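Long-range contacts in F5/8 type C domain protein (Bacteroides ovatus, PDB 4ZRX), which is a putative alpha-L-fucosidase, probably hydrolysing alpha-linked L-fucose from glycans with its barrel domain and carrying an F5/8 type C domain of the kind that often binds sugars: residues H11-Q16 with A277-W282; Q22-A27 with K272-A277; N240-T245 with E266-R271; G398-A403 with C446-Y451. All blocks are in the same frame, centred on the assembly; numbering follows the deposited sequence.

Starting at the N terminus, the chain lays down 11-16 and then helix 20-27, and both wait about 250 residues for their partners. Contact 3 closes first, a short loop between 240-245 and 266-271. Contact 2 follows as 272-277 reaches the helix, and contact 1 closes last, when strand 279-290 pairs with 11-13; contact 3 is therefore nested in contact 2, and contact 2 in contact 1, with A277 shared by the two outer ones. Strand 241-242 also lies beside 279-290. Contact 4 comes later, in series, within the following beta region, and the salt bridge of R271 with E402 ties it to contact 3.

Contact 1 (H11-Q16 with A277-W282); sequences HVEFPQ and ATELFW
A277 lends its carbonyl oxygen to the rim of the F14 ring, lying near the ring plane 3.5 Å from F14 CD2, while its small CB meets F14 CE2. T278 follows with a backbone bond, F14 N to T278 O at 2.9 Å. At E279 the backbone CA lies over one face of the F14 ring. In its side chain chi1 of 54° puts CG between the backbone N and the carbonyl carbon; from there the extended chain carries OE1 to H11 NE2 at 2.6 Å. The histidine meets this oxygen on its anti side, with ring and carboxylate planes 60° apart; R251 pairs with OE2, so H11 and R251 hold the two oxygens of the carboxylate. L280 exchanges two backbone bonds with V12, and its CB packs on V12 CG1 (3.9 Å) and F14 CZ, apolar groups suited to the face turned to helix 20-27. F281 shares the other face with H11 and E279: its CE1 lies 3.4 Å from H11 CD2, the rings nearly parallel but slid apart. The pairing is a short antiparallel one, by which strand 11-13 is added to strand 279-290 of the barrel domain's sheet.

Contact 2 (Q22-A27 with K272-A277); sequences QKVDMA and KILEKA
K23 carries the polar part of the contact, its ammonium meeting three backbone carbonyls of the 274-277 turn. NZ donates to A277 O at 2.9 Å, in the carbonyl plane, and to L274 O at 3.2 Å, where it is tilted 18° from that plane; a further bond, to E275 O, is weak. L274 O also accepts from A277 N, the bond that closes the type I beta turn from L274 to A277, so the lysine grips an oxygen the turn already uses. A lysine suits this place because its chain, extended all the way beyond CG, spans the gap from the helix and delivers a positive charge to three carbonyls that converge in this beta turn. Helix 20-27 is thereby joined to the segment that leads from helix 271-274 into strand 279-290 of the barrel domain. Water 1 accepts from K23 NZ at 3.0 Å and reaches E275 OE1 by a weak bond, a bridge between charges that do not touch directly.

The apolar part lies on L274. Its CD1 rests 4.0 Å from V24 CG2, the two side chains crossing at about a right angle, and is 4.3 Å from A27 CB. V24 offers a methyl branch and A27 only CB, so L274 CD1 rests on both, and L274 also touches I20 on that helix and L280 on the following strand.

Contact 3 (N240-T245 with E266-R271); sequences NATVLT and EDLGSR
T242 and L268 lie side by side and point the same way. T242 heads an ST turn, its OG1 accepting from L244 N, and the same hydroxyl donates across the contact to L268 O at 2.6 Å. With OG1 anti to the backbone N (chi1 180°), the hydroxyl is placed beside its own carbonyl carbon and within reach of both partners. L268 O is gripped twice, since V243 N also donates to it at 3.0 Å, from the opposite face of the carbonyl plane. A threonine suits this buried place because its hydroxyl can donate one hydrogen bond and accept another at once. V243 CG2 comes to 3.5 Å from L268 O, while L244 CB packs on L268 CD2 at 4.3 Å; both leucines also touch V261.

G269 lies against strand 241-242, where a CB would strike A241 O. Strand 241-242 pairs in turn with strand 279-290, so the 266-271 loop is fastened to the sheet. D267 shapes that loop: OD1 forms an Asx turn with G269 N, extended to an Asx motif by S270 N on its syn lone pair, and OD2 receives S270 OG at 2.6 Å. Water 2 donates to A241 O and, at 2.7 Å, to G269 O.

Contact 4 (G398-A403 with C446-Y451); sequences GQRVEA and CRLTAY
R400, R447 and E402 bury much of the surface here, and R400 the most. Its chain, extended from CG to NE, runs across the 447-449 loop and brings the guanidinium between two side chains: Y451 CE2 over one face, 3.5 Å from R400 NH1, and L448 CD1 over the opposite one. The planes of guanidinium and phenol ring stand 47° apart. From the rim, NH1 donates to T449 O at 2.9 Å, and water 4, which also contacts Y451 OH, accepts from it. Arginine suits the place because its long aliphatic part packs on the loop while its flat end satisfies a carbonyl. R400 also ties the backbones, its O accepting from R447 N at 2.9 Å.

R447 and E402 form a salt bridge, with R447 NE 2.9 Å from E402 OE2. The side chains cross at about a right angle: the oxygen lies in the guanidinium plane, but the donor stands well above the carboxylate plane. Water 5 joins E402 OE2 to R447 NH2, and R271 gives OE2 a second positive partner, so the carboxylate is probably kept ionised. Water 3 similarly bridges Q399 O and R447 NH1.

V401 and C446 form a non-hydrogen-bonded antiparallel pair, and V401 CG2 packs on A450 CB at 3.7 Å. E402 and A403 both face E445, a classic beta bulge between strands 401-410 and 438-446. The 447-449 loop then leads to strand 450-458 of a different sheet, beside strands 368-370 and 388-393, while R447 touches V24 and A27 of helix 20-27, joining this beta region to the barrel domain.

Contact 1 (H11-Q16 with A277-W282)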
loop_
_atom_site.group_PDB
_atom_site.type_symbol
_atom_site.label_atom_id
_atom_site.label_comp_id
_atom_site.label_asym_id
_atom_site.label_seq_id
_atom_site.Cartn_x
_atom_site.Cartn_y
_atom_site.Cartn_z
ATOM N N HIS A 11 -3.525 -26.058 5.849
ATOM C CA HIS A 11 -2.681 -26.361 7.004
ATOM C C HIS A 11 -2.038 -27.710 6.860
ATOM O O HIS A 11 -2.656 -28.626 6.301
ATOM C CB HIS A 11 -3.562 -26.266 8.260
ATOM C CG HIS A 11 -2.886 -26.646 9.525
ATOM N ND1 HIS A 11 -3.331 -27.702 10.290
ATOM C CD2 HIS A 11 -1.832 -26.116 10.188
ATOM C CE1 HIS A 11 -2.572 -27.804 11.368
ATOM N NE2 HIS A 11 -1.662 -26.854 11.336
ATOM N N VAL A 12 -0.795 -27.811 7.303
ATOM C CA VAL A 12 -0.150 -29.090 7.450
ATOM C C VAL A 12 0.635 -29.109 8.750
ATOM O O VAL A 12 1.270 -28.146 9.099
ATOM C CB VAL A 12 0.776 -29.408 6.228
ATOM C CG1 VAL A 12 1.924 -28.365 6.039
ATOM C CG2 VAL A 12 1.368 -30.787 6.353
ATOM N N GLU A 13 0.565 -30.241 9.463
ATOM C CA GLU A 13 1.323 -30.482 10.686
ATOM C C GLU A 13 2.504 -31.389 10.340
ATOM O O GLU A 13 2.301 -32.431 9.724
ATOM C CB GLU A 13 0.422 -31.198 11.712
ATOM C CG GLU A 13 -0.723 -30.341 12.222
ATOM C CD GLU A 13 -2.126 -30.938 11.982
ATOM O OE1 GLU A 13 -2.395 -31.536 10.902
ATOM O OE2 GLU A 13 -2.981 -30.746 12.862
ATOM N N PHE A 14 3.715 -31.025 10.726
ATOM C CA PHE A 14 4.856 -31.863 10.453
ATOM C C PHE A 14 4.892 -32.937 11.565
ATOM O O PHE A 14 4.678 -32.614 12.738
ATOM C CB PHE A 14 6.154 -31.083 10.477
ATOM C CG PHE A 14 6.205 -29.955 9.509
ATOM C CD1 PHE A 14 5.726 -30.096 8.195
ATOM C CD2 PHE A 14 6.786 -28.751 9.894
ATOM C CE1 PHE A 14 5.794 -29.025 7.295
ATOM C CE2 PHE A 14 6.847 -27.671 8.985
ATOM C CZ PHE A 14 6.360 -27.839 7.678
ATOM N N PRO A 15 5.115 -34.203 11.190
ATOM C CA PRO A 15 5.315 -35.253 12.215
ATOM C C PRO A 15 6.490 -34.929 13.119
ATOM O O PRO A 15 7.430 -34.251 12.716
ATOM C CB PRO A 15 5.627 -36.508 11.397
ATOM C CG PRO A 15 5.103 -36.241 10.049
ATOM C CD PRO A 15 5.130 -34.757 9.826
ATOM N N GLN A 16 6.448 -35.469 14.321
ATOM C CA GLN A 16 7.263 -34.954 15.419
ATOM C C GLN A 16 8.769 -34.868 15.172
ATOM O O GLN A 16 9.402 -33.932 15.615
ATOM C CB GLN A 16 7.013 -35.759 16.692
ATOM C CG GLN A 16 6.884 -34.904 17.940
ATOM C CD GLN A 16 6.514 -35.750 19.132
ATOM O OE1 GLN A 16 6.824 -36.940 19.176
ATOM N NE2 GLN A 16 5.842 -35.153 20.100
ATOM N N ALA A 277 9.893 -24.992 12.978
ATOM C CA ALA A 277 8.449 -25.012 12.828
ATOM C C ALA A 277 7.898 -26.412 12.967
ATOM O O ALA A 277 8.531 -27.369 12.533
ATOM C CB ALA A 277 8.050 -24.444 11.462
ATOM N N THR A 278 6.717 -26.547 13.560
ATOM C CA THR A 278 6.050 -27.868 13.624
ATOM C C THR A 278 4.804 -27.910 12.743
ATOM O O THR A 278 4.118 -28.931 12.706
ATOM C CB THR A 278 5.596 -28.191 15.084
ATOM O OG1 THR A 278 4.714 -27.151 15.529
ATOM C CG2 THR A 278 6.789 -28.302 16.019
ATOM N N GLU A 279 4.458 -26.785 12.095
ATOM C CA GLU A 279 3.306 -26.752 11.233
ATOM C C GLU A 279 3.439 -25.579 10.279
ATOM O O GLU A 279 4.318 -24.751 10.444
ATOM C CB GLU A 279 2.014 -26.679 12.033
ATOM C CG GLU A 279 1.919 -25.545 13.042
ATOM C CD GLU A 279 0.673 -25.594 13.890
ATOM O OE1 GLU A 279 -0.378 -26.167 13.473
ATOM O OE2 GLU A 279 0.703 -24.978 14.974
ATOM N N LEU A 280 2.595 -25.576 9.257
ATOM C CA LEU A 280 2.681 -24.590 8.217
ATOM C C LEU A 280 1.291 -24.261 7.738
ATOM O O LEU A 280 0.393 -25.110 7.727
ATOM C CB LEU A 280 3.611 -25.041 7.083
ATOM C CG LEU A 280 4.246 -23.951 6.190
ATOM C CD1 LEU A 280 5.374 -23.268 6.952
ATOM C CD2 LEU A 280 4.838 -24.604 4.907
ATOM N N PHE A 281 1.123 -22.991 7.363
ATOM C CA PHE A 281 -0.183 -22.457 7.055
ATOM C C PHE A 281 -0.200 -21.839 5.673
ATOM O O PHE A 281 0.726 -21.106 5.351
ATOM C CB PHE A 281 -0.611 -21.389 8.088
ATOM C CG PHE A 281 -0.504 -21.828 9.503
ATOM C CD1 PHE A 281 -1.529 -22.502 10.121
ATOM C CD2 PHE A 281 0.641 -21.573 10.226
ATOM C CE1 PHE A 281 -1.388 -22.936 11.441
ATOM C CE2 PHE A 281 0.787 -21.999 11.516
ATOM C CZ PHE A 281 -0.230 -22.681 12.117
ATOM N N TRP A 282 -1.277 -22.059 4.886
ATOM C CA TRP A 282 -1.485 -21.230 3.686
ATOM C C TRP A 282 -2.205 -19.983 4.202
ATOM O O TRP A 282 -3.392 -20.000 4.639
ATOM C CB TRP A 282 -2.289 -21.920 2.569
ATOM C CG TRP A 282 -2.233 -21.050 1.334
ATOM C CD1 TRP A 282 -3.050 -20.040 1.022
ATOM C CD2 TRP A 282 -1.218 -21.065 0.319
ATOM N NE1 TRP A 282 -2.613 -19.379 -0.080
ATOM C CE2 TRP A 282 -1.511 -20.016 -0.569
ATOM C CE3 TRP A 282 -0.106 -21.865 0.069
ATOM C CZ2 TRP A 282 -0.749 -19.766 -1.715
ATOM C CZ3 TRP A 282 0.670 -21.603 -1.075
ATOM C CH2 TRP A 282 0.319 -20.558 -1.954
#

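Contact 2 (Q22-A27 with K272-A277)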
loop_
_atom_site.group_PDB
_atom_site.type_symbol
_atom_site.label_atom_id
_atom_site.label_comp_id
_atom_site.label_asym_id
_atom_site.label_seq_id
_atom_site.Cartn_x
_atom_site.Cartn_y
_atom_site.Cartn_z
ATOM N N GLN A 22 11.844 -33.663 4.841
ATOM C CA GLN A 22 10.438 -34.028 4.940
ATOM C C GLN A 22 9.572 -32.758 5.076
ATOM O O GLN A 22 8.502 -32.656 4.485
ATOM C CB GLN A 22 10.216 -34.981 6.116
ATOM C CG GLN A 22 10.682 -36.363 5.773
ATOM C CD GLN A 22 11.182 -37.147 6.978
ATOM O OE1 GLN A 22 10.669 -37.001 8.089
ATOM N NE2 GLN A 22 12.202 -37.977 6.759
ATOM N N LYS A 23 10.024 -31.816 5.894
ATOM C CA LYS A 23 9.295 -30.531 6.025
ATOM C C LYS A 23 9.193 -29.790 4.702
ATOM O O LYS A 23 8.143 -29.253 4.401
ATOM C CB LYS A 23 9.939 -29.598 7.059
ATOM C CG LYS A 23 9.825 -30.127 8.472
ATOM C CD LYS A 23 10.410 -29.191 9.485
ATOM C CE LYS A 23 10.324 -29.800 10.852
ATOM N NZ LYS A 23 10.863 -28.888 11.881
ATOM N N VAL A 24 10.284 -29.745 3.950
ATOM C CA VAL A 24 10.285 -29.075 2.671
ATOM C C VAL A 24 9.325 -29.743 1.684
ATOM O O VAL A 24 8.600 -29.050 0.983
ATOM C CB VAL A 24 11.704 -28.963 2.096
ATOM C CG1 VAL A 24 11.680 -28.572 0.661
ATOM C CG2 VAL A 24 12.472 -27.925 2.903
ATOM N N ASP A 25 9.311 -31.078 1.676
ATOM C CA ASP A 25 8.427 -31.855 0.803
ATOM C C ASP A 25 6.955 -31.579 1.124
ATOM O O ASP A 25 6.132 -31.370 0.233
ATOM C CB ASP A 25 8.751 -33.376 0.999
ATOM C CG ASP A 25 8.012 -34.271 0.047
ATOM O OD1 ASP A 25 6.817 -34.505 0.242
ATOM O OD2 ASP A 25 8.662 -34.836 -0.860
HETATM N N MSE A 26 6.626 -31.544 2.417
HETATM C CA MSE A 26 5.276 -31.277 2.829
HETATM C C MSE A 26 4.922 -29.805 2.540
HETATM O O MSE A 26 3.850 -29.491 2.031
HETATM C CB MSE A 26 5.098 -31.627 4.300
HETATM C CG MSE A 26 5.248 -33.150 4.525
HETATM SE SE MSE A 26 5.043 -33.589 6.402
HETATM C CE MSE A 26 3.103 -33.628 6.466
ATOM N N ALA A 27 5.851 -28.922 2.850
ATOM C CA ALA A 27 5.624 -27.475 2.618
ATOM C C ALA A 27 5.277 -27.167 1.151
ATOM O O ALA A 27 4.430 -26.337 0.842
ATOM C CB ALA A 27 6.881 -26.674 3.019
ATOM N N LYS A 272 15.331 -22.159 6.318
ATOM C CA LYS A 272 15.971 -21.941 7.609
ATOM C C LYS A 272 14.943 -21.874 8.711
ATOM O O LYS A 272 15.110 -22.519 9.755
ATOM C CB LYS A 272 16.761 -20.644 7.550
ATOM C CG LYS A 272 17.500 -20.200 8.792
ATOM C CD LYS A 272 18.004 -18.727 8.485
ATOM C CE LYS A 272 18.167 -17.850 9.679
ATOM N NZ LYS A 272 19.409 -18.280 10.401
ATOM N N ILE A 273 13.900 -21.077 8.533
ATOM C CA ILE A 273 12.925 -20.947 9.596
ATOM C C ILE A 273 12.011 -22.173 9.740
ATOM O O ILE A 273 11.480 -22.419 10.826
ATOM C CB ILE A 273 12.193 -19.600 9.498
ATOM C CG1 ILE A 273 11.676 -19.162 10.866
ATOM C CG2 ILE A 273 11.069 -19.558 8.428
ATOM C CD1 ILE A 273 11.697 -17.620 10.990
ATOM N N LEU A 274 11.843 -22.973 8.677
ATOM C CA LEU A 274 11.156 -24.274 8.810
ATOM C C LEU A 274 11.732 -25.176 9.863
ATOM O O LEU A 274 10.998 -25.977 10.454
ATOM C CB LEU A 274 11.180 -25.061 7.503
ATOM C CG LEU A 274 10.268 -24.515 6.435
ATOM C CD1 LEU A 274 10.374 -25.375 5.157
ATOM C CD2 LEU A 274 8.828 -24.501 6.950
ATOM N N GLU A 275 13.031 -25.014 10.130
ATOM C CA GLU A 275 13.763 -25.873 11.086
ATOM C C GLU A 275 13.073 -26.020 12.428
ATOM O O GLU A 275 12.900 -27.130 12.888
ATOM C CB GLU A 275 15.204 -25.385 11.295
ATOM C CG GLU A 275 16.121 -25.541 10.031
ATOM C CD GLU A 275 16.695 -26.943 9.833
ATOM O OE1 GLU A 275 16.324 -27.883 10.583
ATOM O OE2 GLU A 275 17.524 -27.117 8.910
ATOM N N LYS A 276 12.645 -24.929 13.047
ATOM C CA LYS A 276 11.953 -25.072 14.319
ATOM C C LYS A 276 10.441 -25.071 14.196
ATOM O O LYS A 276 9.769 -25.234 15.207
ATOM C CB LYS A 276 12.490 -24.101 15.373
ATOM C CG LYS A 276 13.804 -24.642 16.014
ATOM C CD LYS A 276 14.385 -23.746 17.080
ATOM C CE LYS A 276 15.021 -22.508 16.453
ATOM N NZ LYS A 276 15.631 -21.648 17.518
ATOM N N ALA A 277 9.893 -24.992 12.978
ATOM C CA ALA A 277 8.449 -25.012 12.828
ATOM C C ALA A 277 7.898 -26.412 12.967
ATOM O O ALA A 277 8.531 -27.369 12.533
ATOM C CB ALA A 277 8.050 -24.444 11.462
HETATM O O HOH W 1 13.512 -29.762 10.721
#

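Contact 3 (N240-T245 with E266-R271)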
loop_
_atom_site.group_PDB
_atom_site.type_symbol
_atom_site.label_atom_id
_atom_site.label_comp_id
_atom_site.label_asym_id
_atom_site.label_seq_id
_atom_site.Cartn_x
_atom_site.Cartn_y
_atom_site.Cartn_z
ATOM N N ASN A 240 3.709 -17.436 1.143
ATOM C CA ASN A 240 2.340 -17.597 1.607
ATOM C C ASN A 240 2.078 -18.938 2.218
ATOM O O ASN A 240 1.056 -19.155 2.871
ATOM C CB ASN A 240 1.397 -17.214 0.490
ATOM C CG ASN A 240 1.392 -15.705 0.238
ATOM O OD1 ASN A 240 1.685 -14.913 1.160
ATOM N ND2 ASN A 240 1.099 -15.327 -0.939
ATOM N N ALA A 241 2.990 -19.876 1.986
ATOM C CA ALA A 241 3.115 -21.066 2.801
ATOM C C ALA A 241 4.071 -20.630 3.938
ATOM O O ALA A 241 5.278 -20.527 3.738
ATOM C CB ALA A 241 3.728 -22.238 1.988
ATOM N N THR A 242 3.508 -20.306 5.094
ATOM C CA THR A 242 4.207 -19.551 6.116
ATOM C C THR A 242 4.164 -20.234 7.477
ATOM O O THR A 242 3.214 -20.996 7.816
ATOM C CB THR A 242 3.637 -18.091 6.237
ATOM O OG1 THR A 242 4.357 -17.419 7.257
ATOM C CG2 THR A 242 2.122 -18.059 6.542
ATOM N N VAL A 243 5.224 -20.020 8.238
ATOM C CA VAL A 243 5.296 -20.487 9.627
ATOM C C VAL A 243 4.511 -19.581 10.587
ATOM O O VAL A 243 4.345 -19.916 11.780
ATOM C CB VAL A 243 6.747 -20.583 10.086
ATOM C CG1 VAL A 243 7.522 -21.489 9.207
ATOM C CG2 VAL A 243 7.431 -19.210 10.159
ATOM N N LEU A 244 4.106 -18.381 10.133
ATOM C CA LEU A 244 3.379 -17.460 11.008
ATOM C C LEU A 244 2.014 -18.023 11.373
ATOM O O LEU A 244 1.225 -18.291 10.497
ATOM C CB LEU A 244 3.254 -16.067 10.382
ATOM C CG LEU A 244 2.682 -14.968 11.300
ATOM C CD1 LEU A 244 3.590 -14.571 12.416
ATOM C CD2 LEU A 244 2.278 -13.725 10.414
ATOM N N THR A 245 1.736 -18.141 12.672
ATOM C CA THR A 245 0.531 -18.763 13.149
ATOM C C THR A 245 -0.534 -17.658 13.181
ATOM O O THR A 245 -0.340 -16.616 13.837
ATOM C CB THR A 245 0.704 -19.380 14.551
ATOM O OG1 THR A 245 1.729 -20.364 14.533
ATOM C CG2 THR A 245 -0.620 -20.004 14.991
ATOM N N GLU A 266 10.672 -10.045 8.647
ATOM C CA GLU A 266 11.232 -10.216 7.312
ATOM C C GLU A 266 11.061 -11.587 6.727
ATOM O O GLU A 266 10.642 -11.687 5.544
ATOM C CB GLU A 266 12.668 -9.838 7.367
ATOM C CG GLU A 266 12.748 -8.342 7.493
ATOM C CD GLU A 266 14.095 -7.876 7.836
ATOM O OE1 GLU A 266 14.939 -8.735 8.247
ATOM O OE2 GLU A 266 14.285 -6.635 7.805
ATOM N N ASP A 267 11.346 -12.616 7.512
ATOM C CA ASP A 267 11.297 -14.006 7.038
ATOM C C ASP A 267 10.196 -14.760 7.726
ATOM O O ASP A 267 10.265 -14.985 8.952
ATOM C CB ASP A 267 12.631 -14.679 7.313
ATOM C CG ASP A 267 12.690 -16.152 6.851
ATOM O OD1 ASP A 267 11.791 -16.603 6.119
ATOM O OD2 ASP A 267 13.649 -16.852 7.272
ATOM N N LEU A 268 9.199 -15.162 6.942
ATOM C CA LEU A 268 8.076 -15.888 7.410
ATOM C C LEU A 268 7.954 -17.276 6.777
ATOM O O LEU A 268 6.938 -17.927 6.986
ATOM C CB LEU A 268 6.799 -15.071 7.227
ATOM C CG LEU A 268 6.785 -13.713 7.979
ATOM C CD1 LEU A 268 5.528 -12.966 7.661
ATOM C CD2 LEU A 268 6.880 -13.980 9.505
ATOM N N GLY A 269 8.977 -17.754 6.065
ATOM C CA GLY A 269 8.880 -19.087 5.456
ATOM C C GLY A 269 10.066 -19.699 4.767
ATOM O O GLY A 269 9.853 -20.686 4.068
ATOM N N SER A 270 11.280 -19.165 4.952
ATOM C CA SER A 270 12.464 -19.777 4.325
ATOM C C SER A 270 12.710 -21.172 4.896
ATOM O O SER A 270 12.210 -21.512 5.947
ATOM C CB SER A 270 13.720 -18.980 4.592
ATOM O OG SER A 270 14.043 -19.066 5.976
ATOM N N ARG A 271 13.539 -21.966 4.220
ATOM C CA ARG A 271 13.858 -23.288 4.769
ATOM C C ARG A 271 14.545 -23.202 6.126
ATOM O O ARG A 271 14.347 -24.067 6.990
ATOM C CB ARG A 271 14.803 -24.082 3.849
ATOM C CG ARG A 271 14.186 -24.412 2.519
ATOM C CD ARG A 271 15.075 -25.439 1.758
ATOM N NE ARG A 271 14.646 -25.585 0.377
ATOM C CZ ARG A 271 14.892 -26.632 -0.402
ATOM N NH1 ARG A 271 15.490 -27.725 0.098
ATOM N NH2 ARG A 271 14.479 -26.641 -1.653
HETATM O O HOH W 2 7.565 -22.135 3.859
#

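Contact 4 (G398-A403 with C446-Y451)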
loop_
_atom_site.group_PDB
_atom_site.type_symbol
_atom_site.label_atom_id
_atom_site.label_comp_id
_atom_site.label_asym_id
_atom_site.label_seq_id
_atom_site.Cartn_x
_atom_site.Cartn_y
_atom_site.Cartn_z
ATOM N N GLY A 398 0.988 -25.725 -4.828
ATOM C CA GLY A 398 1.893 -25.262 -3.790
ATOM C C GLY A 398 2.779 -24.121 -4.235
ATOM O O GLY A 398 2.848 -23.786 -5.445
ATOM N N GLN A 399 3.507 -23.556 -3.274
ATOM C CA GLN A 399 4.469 -22.510 -3.568
ATOM C C GLN A 399 5.859 -23.093 -3.480
ATOM O O GLN A 399 6.245 -23.538 -2.427
ATOM C CB GLN A 399 4.315 -21.343 -2.555
ATOM C CG GLN A 399 5.213 -20.200 -2.957
ATOM C CD GLN A 399 5.137 -19.001 -2.084
ATOM O OE1 GLN A 399 4.290 -18.893 -1.204
ATOM N NE2 GLN A 399 5.958 -18.021 -2.405
ATOM N N ARG A 400 6.638 -23.050 -4.567
ATOM C CA ARG A 400 7.874 -23.846 -4.631
ATOM C C ARG A 400 9.116 -23.103 -5.041
ATOM O O ARG A 400 10.188 -23.467 -4.623
ATOM C CB ARG A 400 7.651 -25.014 -5.585
ATOM C CG ARG A 400 6.469 -25.865 -5.128
ATOM C CD ARG A 400 6.281 -27.065 -5.979
ATOM N NE ARG A 400 5.159 -27.871 -5.501
ATOM C CZ ARG A 400 5.006 -29.166 -5.766
ATOM N NH1 ARG A 400 5.875 -29.823 -6.541
ATOM N NH2 ARG A 400 3.939 -29.796 -5.299
ATOM N N VAL A 401 9.001 -22.078 -5.858
ATOM C CA VAL A 401 10.169 -21.367 -6.368
ATOM C C VAL A 401 10.839 -20.577 -5.257
ATOM O O VAL A 401 10.201 -19.917 -4.444
ATOM C CB VAL A 401 9.846 -20.504 -7.599
ATOM C CG1 VAL A 401 11.063 -19.693 -8.054
ATOM C CG2 VAL A 401 9.386 -21.408 -8.750
ATOM N N GLU A 402 12.168 -20.794 -5.168
ATOM C CA GLU A 402 12.996 -20.142 -4.169
ATOM C C GLU A 402 14.019 -19.142 -4.720
ATOM O O GLU A 402 14.394 -18.211 -4.005
ATOM C CB GLU A 402 13.700 -21.162 -3.337
ATOM C CG GLU A 402 12.763 -22.004 -2.530
ATOM C CD GLU A 402 13.450 -23.161 -1.830
ATOM O OE1 GLU A 402 14.176 -23.890 -2.553
ATOM O OE2 GLU A 402 13.291 -23.364 -0.549
ATOM N N ALA A 403 14.487 -19.342 -5.950
ATOM C CA ALA A 403 15.366 -18.372 -6.627
ATOM C C ALA A 403 15.281 -18.542 -8.121
ATOM O O ALA A 403 15.164 -19.673 -8.620
ATOM C CB ALA A 403 16.812 -18.575 -6.180
ATOM N N CYS A 446 14.364 -24.497 -6.141
ATOM C CA CYS A 446 12.937 -24.693 -5.840
ATOM C C CYS A 446 12.758 -25.869 -4.938
ATOM O O CYS A 446 13.689 -26.712 -4.801
ATOM C CB CYS A 446 12.115 -24.826 -7.085
ATOM S SG CYS A 446 12.585 -26.231 -8.190
ATOM N N ARG A 447 11.590 -25.931 -4.329
ATOM C CA ARG A 447 11.175 -27.055 -3.537
ATOM C C ARG A 447 10.520 -28.062 -4.440
ATOM O O ARG A 447 9.607 -27.728 -5.187
ATOM C CB ARG A 447 10.203 -26.588 -2.453
ATOM C CG ARG A 447 10.853 -25.500 -1.580
ATOM C CD ARG A 447 9.851 -24.909 -0.576
ATOM N NE ARG A 447 10.547 -23.963 0.285
ATOM C CZ ARG A 447 10.042 -23.354 1.346
ATOM N NH1 ARG A 447 8.770 -23.540 1.733
ATOM N NH2 ARG A 447 10.818 -22.521 2.018
ATOM N N LEU A 448 10.952 -29.340 -4.332
ATOM C CA LEU A 448 10.433 -30.376 -5.239
ATOM C C LEU A 448 10.494 -29.886 -6.696
ATOM O O LEU A 448 11.520 -29.359 -7.066
ATOM C CB LEU A 448 9.037 -30.795 -4.882
ATOM C CG LEU A 448 8.804 -31.391 -3.494
ATOM C CD1 LEU A 448 7.362 -31.932 -3.343
ATOM C CD2 LEU A 448 9.808 -32.498 -3.147
ATOM N N THR A 449 9.453 -30.123 -7.521
ATOM C CA THR A 449 9.400 -29.629 -8.884
ATOM C C THR A 449 8.548 -28.376 -8.959
ATOM O O THR A 449 7.402 -28.406 -8.513
ATOM C CB THR A 449 8.855 -30.737 -9.787
ATOM O OG1 THR A 449 9.733 -31.858 -9.711
ATOM C CG2 THR A 449 8.798 -30.304 -11.237
ATOM N N ALA A 450 9.084 -27.285 -9.522
ATOM C CA ALA A 450 8.341 -26.051 -9.712
ATOM C C ALA A 450 7.440 -26.140 -10.922
ATOM O O ALA A 450 7.820 -26.775 -11.901
ATOM C CB ALA A 450 9.292 -24.890 -9.925
ATOM N N TYR A 451 6.291 -25.517 -10.837
ATOM C CA TYR A 451 5.302 -25.447 -11.923
ATOM C C TYR A 451 5.049 -23.975 -12.287
ATOM O O TYR A 451 4.385 -23.262 -11.540
ATOM C CB TYR A 451 4.007 -26.113 -11.485
ATOM C CG TYR A 451 4.208 -27.542 -11.113
ATOM C CD1 TYR A 451 4.735 -28.450 -12.018
ATOM C CD2 TYR A 451 3.890 -28.007 -9.858
ATOM C CE1 TYR A 451 4.927 -29.788 -11.642
ATOM C CE2 TYR A 451 4.093 -29.316 -9.488
ATOM C CZ TYR A 451 4.607 -30.189 -10.375
ATOM O OH TYR A 451 4.819 -31.502 -9.983
HETATM O O HOH W 3 6.466 -24.355 0.220
HETATM O O HOH W 4 6.037 -32.470 -7.350
HETATM O O HOH W 5 13.518 -21.157 1.280
#